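Local structure of minor fimbrium subunit Mfa5 (Porphyromonas gingivalis ATCC 33277, 6TO1) at residues T239-V244 and A314-D319. The protein serves as an accessory subunit of the minor fimbriae, pili that mediate biofilm formation and adhesion to host cells and other oral bacteria. Sequence-based numbering, arbitrary orientation.
Sequences TEQYPV and ARITFD. With CA (calcium ion), chain F; PO4 (phosphate ion), chain C.
Glu240 and Arg315 meet through two bent side chains: a chi2 of -92° turns CD of Glu240 out of an extended course, and a chi3 of 68° folds NE of Arg315 back. Arg315 then grips the carboxylate side-on in a bidentate salt bridge. Its NE reaches OE1 of Glu240 at 2.8 Å, nearly straight and within the guanidinium plane but from above that of the carboxylate; its NH2 meets the syn lone pair of Glu240 OE2 at 2.9 Å, along a more bent path. Thr317 CG2 lies over the centre of one guanidinium face. A water accepts from Gln241 N and lies close to both Glu240 OE1 and Ile316 O, either of which it could donate to, bridging the ion pair and both backbones. Gln241 O receives a weak hydrogen bond from Ile316 N (3.3 Å) and a CA-H...O contact from Arg315. Ile316 CD1 packs against the amide end of Gln241, whose NE2 donates a hydrogen bond to Tyr242 O. Ala314 CB rests on Pro243 CD, 3.9 Å away. The Glu240 side chain lies about 8 Å from the magnesium ion bound by Ser135, Ser137 and Thr207, while 314-319 ends at the calcium ligand Asp319. Residues 239-244 belong to the von Willebrand factor A sequence, and both loops fall between strands 227-234 and 357-362, neighbours in its central sheet; helices 209-220 and 340-353 pack against Gln241.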
loop_
_atom_site.group_PDB
_atom_site.type_symbol
_atom_site.label_atom_id
_atom_site.label_comp_id
_atom_site.label_asym_id
_atom_site.label_seq_id
_atom_site.Cartn_x
_atom_site.Cartn_y
_atom_site.Cartn_z
ATOM N N THR A 239 -24.281 27.709 27.243
ATOM C CA THR A 239 -25.177 28.269 28.230
ATOM C C THR A 239 -26.066 27.232 28.909
ATOM O O THR A 239 -26.913 27.609 29.728
ATOM C CB THR A 239 -26.076 29.351 27.598
ATOM O OG1 THR A 239 -26.862 28.774 26.549
ATOM C CG2 THR A 239 -25.261 30.514 27.063
ATOM N N GLU A 240 -25.925 25.954 28.578
ATOM C CA GLU A 240 -26.715 24.874 29.166
ATOM C C GLU A 240 -25.813 23.672 29.394
ATOM O O GLU A 240 -24.833 23.480 28.667
ATOM C CB GLU A 240 -27.871 24.443 28.255
ATOM C CG GLU A 240 -28.801 25.587 27.842
ATOM C CD GLU A 240 -29.981 25.769 28.777
ATOM O OE1 GLU A 240 -30.150 24.971 29.729
ATOM O OE2 GLU A 240 -30.747 26.744 28.571
ATOM N N GLN A 241 -26.166 22.843 30.373
ATOM C CA GLN A 241 -25.409 21.627 30.636
ATOM C C GLN A 241 -26.280 20.613 31.368
ATOM O O GLN A 241 -27.407 20.898 31.788
ATOM C CB GLN A 241 -24.138 21.936 31.437
ATOM C CG GLN A 241 -24.392 22.228 32.900
ATOM C CD GLN A 241 -23.110 22.233 33.719
ATOM O OE1 GLN A 241 -22.353 23.185 33.699
ATOM N NE2 GLN A 241 -22.862 21.151 34.425
ATOM N N TYR A 242 -25.715 19.404 31.540
ATOM C CA TYR A 242 -26.419 18.363 32.259
ATOM C C TYR A 242 -26.212 18.494 33.766
ATOM O O TYR A 242 -25.168 18.978 34.227
ATOM C CB TYR A 242 -25.942 16.969 31.820
ATOM C CG TYR A 242 -26.351 16.611 30.413
ATOM C CD1 TYR A 242 -27.682 16.741 30.011
ATOM C CD2 TYR A 242 -25.414 16.160 29.487
ATOM C CE1 TYR A 242 -28.066 16.430 28.737
ATOM C CE2 TYR A 242 -25.788 15.842 28.192
ATOM C CZ TYR A 242 -27.120 15.994 27.825
ATOM O OH TYR A 242 -27.512 15.688 26.555
ATOM N N PRO A 243 -27.162 17.978 34.543
ATOM C CA PRO A 243 -27.022 18.004 35.999
ATOM C C PRO A 243 -25.833 17.198 36.482
ATOM O O PRO A 243 -25.433 16.200 35.875
ATOM C CB PRO A 243 -28.329 17.372 36.500
ATOM C CG PRO A 243 -29.283 17.464 35.360
ATOM C CD PRO A 243 -28.450 17.401 34.111
ATOM N N VAL A 244 -25.300 17.627 37.609
ATOM C CA VAL A 244 -24.204 16.955 38.290
ATOM C C VAL A 244 -24.788 16.145 39.449
ATOM O O VAL A 244 -25.476 16.695 40.314
ATOM C CB VAL A 244 -23.175 17.971 38.801
ATOM C CG1 VAL A 244 -22.126 17.285 39.671
ATOM C CG2 VAL A 244 -22.503 18.735 37.652
ATOM N N ALA A 314 -32.054 17.105 29.562
ATOM C CA ALA A 314 -32.049 17.684 30.894
ATOM C C ALA A 314 -31.155 18.922 30.939
ATOM O O ALA A 314 -30.191 19.063 30.180
ATOM C CB ALA A 314 -31.575 16.667 31.932
ATOM N N ARG A 315 -31.485 19.812 31.867
ATOM C CA ARG A 315 -30.814 21.089 32.014
ATOM C C ARG A 315 -30.564 21.364 33.488
ATOM O O ARG A 315 -31.238 20.806 34.354
ATOM C CB ARG A 315 -31.673 22.257 31.506
ATOM C CG ARG A 315 -32.224 22.148 30.161
ATOM C CD ARG A 315 -33.371 23.148 30.050
ATOM N NE ARG A 315 -32.879 24.515 30.101
ATOM C CZ ARG A 315 -33.615 25.580 30.392
ATOM N NH1 ARG A 315 -34.914 25.454 30.663
ATOM N NH2 ARG A 315 -33.045 26.772 30.412
ATOM N N ILE A 316 -29.621 22.271 33.768
ATOM C CA ILE A 316 -29.497 22.903 35.079
ATOM C C ILE A 316 -30.011 24.325 34.960
ATOM O O ILE A 316 -29.546 25.076 34.097
ATOM C CB ILE A 316 -28.043 22.948 35.577
ATOM C CG1 ILE A 316 -27.459 21.556 35.655
ATOM C CG2 ILE A 316 -27.980 23.669 36.932
ATOM C CD1 ILE A 316 -26.045 21.548 36.270
ATOM N N THR A 317 -30.945 24.707 35.837
ATOM C CA THR A 317 -31.506 26.042 35.794
ATOM C C THR A 317 -31.468 26.639 37.194
ATOM O O THR A 317 -31.274 25.947 38.200
ATOM C CB THR A 317 -32.942 26.072 35.242
ATOM O OG1 THR A 317 -33.762 25.186 36.003
ATOM C CG2 THR A 317 -32.929 25.644 33.795
ATOM N N PHE A 318 -31.569 27.954 37.212
ATOM C CA PHE A 318 -31.881 28.724 38.404
ATOM C C PHE A 318 -32.962 29.700 37.980
ATOM O O PHE A 318 -32.816 30.344 36.938
ATOM C CB PHE A 318 -30.678 29.506 38.927
ATOM C CG PHE A 318 -31.051 30.449 40.062
ATOM C CD1 PHE A 318 -31.248 29.952 41.327
ATOM C CD2 PHE A 318 -31.241 31.799 39.819
ATOM C CE1 PHE A 318 -31.600 30.790 42.363
ATOM C CE2 PHE A 318 -31.596 32.657 40.857
ATOM C CZ PHE A 318 -31.762 32.142 42.115
ATOM N N ASP A 319 -34.046 29.821 38.757
ATOM C CA ASP A 319 -35.094 30.814 38.432
ATOM C C ASP A 319 -35.713 30.516 37.065
ATOM O O ASP A 319 -36.116 31.424 36.327
ATOM C CB ASP A 319 -34.501 32.229 38.472
ATOM C CG ASP A 319 -35.564 33.359 38.531
ATOM O OD1 ASP A 319 -36.698 33.130 38.972
ATOM O OD2 ASP A 319 -35.236 34.508 38.139
HETATM CA CA CA F . -35.741 36.988 38.568
HETATM P P PO4 C . -28.285 31.129 23.499
HETATM O O1 PO4 C . -29.758 30.981 23.073
HETATM O O2 PO4 C . -27.961 30.092 24.567
HETATM O O3 PO4 C . -28.143 32.507 24.117
HETATM O O4 PO4 C . -27.377 31.066 22.330
HETATM O O HOH W 1 -28.500 24.015 31.819
#